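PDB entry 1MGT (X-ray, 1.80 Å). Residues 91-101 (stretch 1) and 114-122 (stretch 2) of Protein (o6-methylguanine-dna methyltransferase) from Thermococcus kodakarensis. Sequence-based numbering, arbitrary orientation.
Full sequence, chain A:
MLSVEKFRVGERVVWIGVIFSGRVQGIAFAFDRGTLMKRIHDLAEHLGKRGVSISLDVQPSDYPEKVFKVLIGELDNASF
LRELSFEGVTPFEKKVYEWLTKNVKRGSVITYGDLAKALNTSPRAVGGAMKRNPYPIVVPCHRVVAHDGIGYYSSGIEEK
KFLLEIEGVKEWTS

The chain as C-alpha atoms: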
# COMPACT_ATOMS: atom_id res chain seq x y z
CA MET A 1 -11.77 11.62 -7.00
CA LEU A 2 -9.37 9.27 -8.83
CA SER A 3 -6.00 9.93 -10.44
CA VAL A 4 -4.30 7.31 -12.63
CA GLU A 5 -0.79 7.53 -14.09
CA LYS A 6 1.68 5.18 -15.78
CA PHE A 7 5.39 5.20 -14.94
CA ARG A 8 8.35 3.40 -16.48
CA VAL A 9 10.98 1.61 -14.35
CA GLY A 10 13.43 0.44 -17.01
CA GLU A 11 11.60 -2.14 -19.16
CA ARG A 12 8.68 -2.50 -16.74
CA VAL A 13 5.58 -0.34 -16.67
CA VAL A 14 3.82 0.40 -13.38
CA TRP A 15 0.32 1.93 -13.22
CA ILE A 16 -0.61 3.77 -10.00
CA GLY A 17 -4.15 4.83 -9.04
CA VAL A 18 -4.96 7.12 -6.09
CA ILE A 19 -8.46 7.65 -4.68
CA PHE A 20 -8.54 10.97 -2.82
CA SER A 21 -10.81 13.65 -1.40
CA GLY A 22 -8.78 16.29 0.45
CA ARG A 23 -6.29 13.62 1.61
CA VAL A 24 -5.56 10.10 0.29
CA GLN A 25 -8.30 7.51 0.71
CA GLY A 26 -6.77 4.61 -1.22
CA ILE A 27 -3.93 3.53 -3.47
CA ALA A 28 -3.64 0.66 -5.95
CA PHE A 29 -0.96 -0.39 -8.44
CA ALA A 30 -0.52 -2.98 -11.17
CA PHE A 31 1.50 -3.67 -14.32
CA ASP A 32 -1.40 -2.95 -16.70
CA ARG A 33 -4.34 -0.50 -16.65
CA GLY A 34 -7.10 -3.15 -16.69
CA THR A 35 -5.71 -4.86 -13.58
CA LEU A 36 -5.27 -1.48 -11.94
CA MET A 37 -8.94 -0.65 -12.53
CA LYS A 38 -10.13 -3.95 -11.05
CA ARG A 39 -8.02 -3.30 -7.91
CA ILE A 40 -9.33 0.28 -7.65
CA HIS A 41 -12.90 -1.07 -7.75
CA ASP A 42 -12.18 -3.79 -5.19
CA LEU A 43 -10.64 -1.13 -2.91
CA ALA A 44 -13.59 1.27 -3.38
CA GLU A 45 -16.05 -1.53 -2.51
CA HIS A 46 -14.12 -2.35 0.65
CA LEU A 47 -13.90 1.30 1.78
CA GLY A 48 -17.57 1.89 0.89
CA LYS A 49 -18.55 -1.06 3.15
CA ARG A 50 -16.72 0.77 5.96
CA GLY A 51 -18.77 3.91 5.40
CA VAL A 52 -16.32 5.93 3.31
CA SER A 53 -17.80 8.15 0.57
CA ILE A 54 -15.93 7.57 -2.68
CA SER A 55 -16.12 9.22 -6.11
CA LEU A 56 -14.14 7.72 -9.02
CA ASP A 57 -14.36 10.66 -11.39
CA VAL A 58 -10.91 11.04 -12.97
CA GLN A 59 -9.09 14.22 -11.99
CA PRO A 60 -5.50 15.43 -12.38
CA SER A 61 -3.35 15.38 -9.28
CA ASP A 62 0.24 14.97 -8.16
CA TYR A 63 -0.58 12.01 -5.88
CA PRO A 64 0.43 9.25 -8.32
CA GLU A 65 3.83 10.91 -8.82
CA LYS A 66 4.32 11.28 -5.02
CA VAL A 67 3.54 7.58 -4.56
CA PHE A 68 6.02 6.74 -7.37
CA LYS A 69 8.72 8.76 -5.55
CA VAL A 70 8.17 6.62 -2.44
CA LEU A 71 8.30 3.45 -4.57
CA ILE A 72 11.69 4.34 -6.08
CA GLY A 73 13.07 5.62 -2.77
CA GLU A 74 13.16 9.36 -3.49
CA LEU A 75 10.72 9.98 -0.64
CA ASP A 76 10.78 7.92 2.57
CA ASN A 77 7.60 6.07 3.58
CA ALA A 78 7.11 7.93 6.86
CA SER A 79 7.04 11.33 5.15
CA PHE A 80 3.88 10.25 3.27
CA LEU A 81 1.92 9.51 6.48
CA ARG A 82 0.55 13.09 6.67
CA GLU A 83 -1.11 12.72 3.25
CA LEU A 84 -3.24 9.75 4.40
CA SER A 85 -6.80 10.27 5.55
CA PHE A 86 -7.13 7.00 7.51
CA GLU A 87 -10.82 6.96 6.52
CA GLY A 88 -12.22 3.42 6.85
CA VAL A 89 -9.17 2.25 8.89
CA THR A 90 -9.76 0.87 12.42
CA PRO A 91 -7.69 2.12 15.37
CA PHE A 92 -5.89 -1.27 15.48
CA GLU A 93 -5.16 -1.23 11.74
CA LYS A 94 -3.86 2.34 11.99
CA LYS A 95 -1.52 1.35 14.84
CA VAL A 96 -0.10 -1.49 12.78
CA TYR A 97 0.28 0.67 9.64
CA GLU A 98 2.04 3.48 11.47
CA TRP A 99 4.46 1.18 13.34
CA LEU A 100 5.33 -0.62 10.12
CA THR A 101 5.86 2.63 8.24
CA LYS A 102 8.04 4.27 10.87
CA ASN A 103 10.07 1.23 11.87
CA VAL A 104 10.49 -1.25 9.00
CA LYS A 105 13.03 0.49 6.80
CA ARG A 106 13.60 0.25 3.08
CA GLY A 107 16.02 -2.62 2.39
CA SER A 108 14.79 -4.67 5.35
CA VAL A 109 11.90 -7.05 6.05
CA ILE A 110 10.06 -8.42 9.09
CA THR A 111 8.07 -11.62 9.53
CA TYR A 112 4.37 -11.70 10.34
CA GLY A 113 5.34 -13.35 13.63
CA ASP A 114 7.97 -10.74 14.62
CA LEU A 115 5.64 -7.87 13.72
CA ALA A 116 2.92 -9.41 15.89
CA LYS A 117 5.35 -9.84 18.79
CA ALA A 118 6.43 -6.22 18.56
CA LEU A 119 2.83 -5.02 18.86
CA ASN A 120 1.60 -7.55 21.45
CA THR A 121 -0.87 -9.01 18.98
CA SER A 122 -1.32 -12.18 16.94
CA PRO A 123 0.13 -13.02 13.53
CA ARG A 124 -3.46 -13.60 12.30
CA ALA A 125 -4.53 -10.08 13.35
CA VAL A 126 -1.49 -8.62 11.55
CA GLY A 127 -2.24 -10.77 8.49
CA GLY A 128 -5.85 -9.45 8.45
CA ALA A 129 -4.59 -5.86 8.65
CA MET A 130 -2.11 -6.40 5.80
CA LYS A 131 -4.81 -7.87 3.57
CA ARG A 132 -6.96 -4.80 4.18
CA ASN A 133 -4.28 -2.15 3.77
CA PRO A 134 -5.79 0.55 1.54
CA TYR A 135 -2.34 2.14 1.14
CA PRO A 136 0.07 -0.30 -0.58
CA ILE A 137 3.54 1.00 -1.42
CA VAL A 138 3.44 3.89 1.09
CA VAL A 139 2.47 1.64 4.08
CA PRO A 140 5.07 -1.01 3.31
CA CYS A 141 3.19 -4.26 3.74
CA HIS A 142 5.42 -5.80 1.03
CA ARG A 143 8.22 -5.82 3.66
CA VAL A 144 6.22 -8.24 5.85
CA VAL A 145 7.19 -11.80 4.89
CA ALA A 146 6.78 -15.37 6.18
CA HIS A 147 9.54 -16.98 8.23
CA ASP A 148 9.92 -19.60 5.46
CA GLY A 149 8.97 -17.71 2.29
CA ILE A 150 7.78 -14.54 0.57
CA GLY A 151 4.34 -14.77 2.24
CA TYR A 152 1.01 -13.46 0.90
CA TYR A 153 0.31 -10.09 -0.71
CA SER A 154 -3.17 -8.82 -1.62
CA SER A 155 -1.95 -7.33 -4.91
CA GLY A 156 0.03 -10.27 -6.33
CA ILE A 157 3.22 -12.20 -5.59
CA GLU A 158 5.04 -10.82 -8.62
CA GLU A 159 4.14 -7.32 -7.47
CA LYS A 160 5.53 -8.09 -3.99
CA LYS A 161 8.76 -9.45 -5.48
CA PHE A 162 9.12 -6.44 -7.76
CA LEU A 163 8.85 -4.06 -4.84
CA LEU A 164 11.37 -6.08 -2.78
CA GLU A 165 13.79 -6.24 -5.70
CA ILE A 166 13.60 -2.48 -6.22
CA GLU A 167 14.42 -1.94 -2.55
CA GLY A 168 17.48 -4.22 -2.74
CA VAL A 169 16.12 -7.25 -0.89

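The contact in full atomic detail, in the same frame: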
# COMPACT_ATOMS: atom_id res chain seq x y z
N PRO A 91 -8.77 1.68 14.51
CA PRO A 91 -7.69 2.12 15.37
C PRO A 91 -6.57 1.07 15.41
O PRO A 91 -5.39 1.47 15.38
CB PRO A 91 -8.36 2.27 16.74
CG PRO A 91 -9.82 2.53 16.41
CD PRO A 91 -10.09 1.63 15.21
N PHE A 92 -6.89 -0.21 15.46
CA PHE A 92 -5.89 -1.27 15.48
C PHE A 92 -5.09 -1.25 14.16
O PHE A 92 -3.88 -1.26 14.11
CB PHE A 92 -6.48 -2.65 15.65
CG PHE A 92 -5.48 -3.76 15.44
CD1 PHE A 92 -4.45 -3.92 16.36
CD2 PHE A 92 -5.60 -4.66 14.41
CE1 PHE A 92 -3.53 -4.94 16.20
CE2 PHE A 92 -4.68 -5.68 14.24
CZ PHE A 92 -3.64 -5.81 15.14
N GLU A 93 -5.84 -1.26 13.03
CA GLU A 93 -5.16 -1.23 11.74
C GLU A 93 -4.24 -0.04 11.63
O GLU A 93 -3.11 -0.15 11.16
CB GLU A 93 -6.20 -1.23 10.59
CG GLU A 93 -6.93 -2.56 10.50
CD GLU A 93 -8.25 -2.45 9.73
OE1 GLU A 93 -8.61 -1.33 9.31
OE2 GLU A 93 -8.92 -3.50 9.57
N LYS A 94 -4.67 1.15 12.05
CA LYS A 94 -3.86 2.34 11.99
C LYS A 94 -2.56 2.17 12.79
O LYS A 94 -1.51 2.60 12.30
CB LYS A 94 -4.60 3.56 12.56
CG LYS A 94 -3.78 4.85 12.54
CD LYS A 94 -4.75 6.04 12.70
CE LYS A 94 -3.96 7.36 12.65
NZ LYS A 94 -4.77 8.45 13.28
N LYS A 95 -2.68 1.58 13.96
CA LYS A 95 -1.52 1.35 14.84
C LYS A 95 -0.50 0.47 14.13
O LYS A 95 0.70 0.74 14.11
CB LYS A 95 -1.97 0.73 16.15
CG LYS A 95 -0.88 0.29 17.13
CD LYS A 95 -1.53 -0.67 18.15
CE LYS A 95 -0.59 -1.06 19.27
NZ LYS A 95 -1.04 -2.36 19.90
N VAL A 96 -1.01 -0.60 13.51
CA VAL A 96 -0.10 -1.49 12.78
C VAL A 96 0.53 -0.76 11.61
O VAL A 96 1.76 -0.81 11.41
CB VAL A 96 -0.86 -2.74 12.30
CG1 VAL A 96 -0.04 -3.56 11.31
CG2 VAL A 96 -1.32 -3.59 13.48
N TYR A 97 -0.27 -0.04 10.80
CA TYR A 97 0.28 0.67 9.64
C TYR A 97 1.33 1.70 10.00
O TYR A 97 2.37 1.87 9.37
CB TYR A 97 -0.84 1.36 8.80
CG TYR A 97 -1.89 0.40 8.31
CD1 TYR A 97 -1.65 -0.95 8.15
CD2 TYR A 97 -3.18 0.86 7.97
CE1 TYR A 97 -2.60 -1.84 7.71
CE2 TYR A 97 -4.14 -0.03 7.53
CZ TYR A 97 -3.87 -1.36 7.40
OH TYR A 97 -4.84 -2.25 6.98
N GLU A 98 1.08 2.48 11.06
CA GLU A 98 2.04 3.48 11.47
C GLU A 98 3.34 2.83 11.99
O GLU A 98 4.41 3.31 11.64
CB GLU A 98 1.45 4.36 12.58
CG GLU A 98 0.41 5.35 12.04
CD GLU A 98 -0.19 6.22 13.13
OE1 GLU A 98 -0.65 7.32 12.78
OE2 GLU A 98 -0.22 5.80 14.31
N TRP A 99 3.21 1.79 12.80
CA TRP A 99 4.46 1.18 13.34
C TRP A 99 5.31 0.65 12.21
O TRP A 99 6.53 0.83 12.13
CB TRP A 99 4.10 0.07 14.34
CG TRP A 99 5.32 -0.38 15.12
CD1 TRP A 99 5.72 0.12 16.33
CD2 TRP A 99 6.28 -1.37 14.74
NE1 TRP A 99 6.89 -0.52 16.74
CE2 TRP A 99 7.25 -1.43 15.78
CE3 TRP A 99 6.43 -2.22 13.65
CZ2 TRP A 99 8.33 -2.31 15.74
CZ3 TRP A 99 7.51 -3.09 13.60
CH2 TRP A 99 8.43 -3.13 14.66
N LEU A 100 4.66 -0.06 11.28
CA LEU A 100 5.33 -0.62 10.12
C LEU A 100 6.02 0.45 9.30
O LEU A 100 7.18 0.33 8.86
CB LEU A 100 4.26 -1.35 9.27
CG LEU A 100 4.74 -2.01 7.99
CD1 LEU A 100 5.75 -3.13 8.35
CD2 LEU A 100 3.56 -2.57 7.21
N THR A 101 5.31 1.56 9.04
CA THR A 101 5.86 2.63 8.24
C THR A 101 7.02 3.35 8.88
O THR A 101 7.98 3.75 8.21
CB THR A 101 4.72 3.66 7.90
OG1 THR A 101 3.67 2.90 7.24
CG2 THR A 101 5.24 4.70 6.92
N ASP A 114 7.19 -11.74 13.90
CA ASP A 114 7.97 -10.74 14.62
C ASP A 114 7.21 -9.42 14.72
O ASP A 114 7.30 -8.71 15.71
CB ASP A 114 9.33 -10.50 13.92
CG ASP A 114 10.22 -11.75 14.08
OD1 ASP A 114 9.91 -12.61 14.90
OD2 ASP A 114 11.22 -11.82 13.36
N LEU A 115 6.42 -9.12 13.67
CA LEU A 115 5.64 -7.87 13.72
C LEU A 115 4.57 -7.99 14.80
O LEU A 115 4.34 -7.05 15.58
CB LEU A 115 5.03 -7.61 12.33
CG LEU A 115 4.11 -6.39 12.21
CD1 LEU A 115 4.81 -5.11 12.61
CD2 LEU A 115 3.64 -6.27 10.74
N ALA A 116 3.94 -9.16 14.89
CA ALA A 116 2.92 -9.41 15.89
C ALA A 116 3.53 -9.31 17.30
O ALA A 116 2.94 -8.71 18.20
CB ALA A 116 2.28 -10.77 15.71
N LYS A 117 4.72 -9.90 17.47
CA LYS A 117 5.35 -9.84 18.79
C LYS A 117 5.66 -8.43 19.21
O LYS A 117 5.48 -8.05 20.39
CB LYS A 117 6.64 -10.71 18.80
CG LYS A 117 6.30 -12.16 19.09
CD LYS A 117 7.33 -13.14 18.53
CE LYS A 117 6.80 -14.56 18.75
NZ LYS A 117 6.81 -15.33 17.47
N ALA A 118 6.08 -7.59 18.27
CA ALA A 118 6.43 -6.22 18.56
C ALA A 118 5.22 -5.39 19.00
O ALA A 118 5.39 -4.45 19.78
CB ALA A 118 7.06 -5.53 17.34
N LEU A 119 4.05 -5.78 18.54
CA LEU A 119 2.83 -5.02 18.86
C LEU A 119 1.93 -5.72 19.85
O LEU A 119 0.75 -5.34 20.01
CB LEU A 119 2.12 -4.85 17.51
CG LEU A 119 2.29 -3.56 16.72
CD1 LEU A 119 3.41 -2.66 17.16
CD2 LEU A 119 2.37 -3.88 15.23
N ASN A 120 2.40 -6.80 20.49
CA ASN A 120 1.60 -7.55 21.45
C ASN A 120 0.30 -8.06 20.84
O ASN A 120 -0.75 -8.02 21.49
CB ASN A 120 1.25 -6.68 22.68
CG ASN A 120 2.51 -6.35 23.46
OD1 ASN A 120 3.39 -7.21 23.61
ND2 ASN A 120 2.61 -5.11 23.90
N THR A 121 0.36 -8.52 19.60
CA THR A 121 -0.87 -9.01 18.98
C THR A 121 -0.60 -10.36 18.36
O THR A 121 0.45 -10.98 18.63
CB THR A 121 -1.38 -7.96 17.97
OG1 THR A 121 -2.65 -8.38 17.43
CG2 THR A 121 -0.38 -7.74 16.85
N SER A 122 -1.52 -10.88 17.56
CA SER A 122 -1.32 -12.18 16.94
C SER A 122 -0.99 -12.03 15.46
O SER A 122 -1.35 -11.06 14.79
CB SER A 122 -2.60 -13.01 17.07
OG SER A 122 -3.63 -12.51 16.26

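A recurring principle of helix packing is that a small contact can be held almost entirely by apolar shape, with polar groups confined to its margin. Residues 91-101 and 114-122 of this methyltransferase offer a compact example. The first stretch is helical throughout; the second carries the end of another helix, 114-118, followed by a loop or turn that also takes part in the contact. The helix axes approach no closer than 11.4 Å, and their directions differ by 111°, so side chains rather than backbones must fill the space between them. Together the two stretches bury 434 Å².

Apolar packing does most of the work. Phe92, Lys95, Val96, Trp99 and Leu100 supply the contacts of the first helix, a spacing of three and four residues that gathers them along one side. Their partners are Leu115, Ala118, Leu119 and Thr121. Leu119 gives up more area than any other residue in either stretch, 102 Å². Its CA-to-CB bond runs sideways, but the end of the side chain comes nearer to the helix, and its two methyl groups reach different neighbours: CD2 lies 4.1 Å from CG2 of Val96, while CD1 lies 3.6 Å from CG of Trp99. Both chi angles lie between the usual wells. Leu115, one helical turn earlier, also starts sideways and bends inward, in a tp conformation. Its CD1 comes within 3.5 Å of Trp99 CE3, and its CD2 is a looser 4.5 Å from Leu100 CD1. Branched aliphatic chains suit these buried positions because they fill space in two directions and leave no polar group unsatisfied.

Contacts with the aromatic ring form a second class. Trp99 points toward the second stretch, and its broad indole touches three residues at once. Leu119 CD1 sits over one face, 3.8 Å from the centroid of the five-membered ring and 17° off its normal, a CH-pi contact over the face of the ring. Ala118 makes a second, off-centre one: its CB is 4.2 Å from the centroid of the six-membered ring and 29° off the normal, with Trp99 CZ2 the nearest atom at 3.8 Å. The single methyl of Ala118 already reaches the ring, so a short side chain is enough here.

Polar contributions are few and peripheral. Lys95, all four of its chi angles t, extends its chain until NZ stands 3.5 Å from Leu119 O, a weak hydrogen bond. Leu119 is the first residue after the helix to leave helical phi/psi, and its carbonyl oxygen is available to the lysine at this helix end. The long aliphatic portion of lysine lets the charged amine span the distance from an exposed position. Nearby, Phe92 CZ meets Thr121 OG1 at 3.6 Å, a van der Waals contact. Phe92 leaves its helix sideways and swings its ring inward, whereas Thr121 points directly toward it. The backbone hydrogen bond from Thr121 N to Ala116 O, 2.9 Å long, ties the turn back to its own helix and helps to place that threonine.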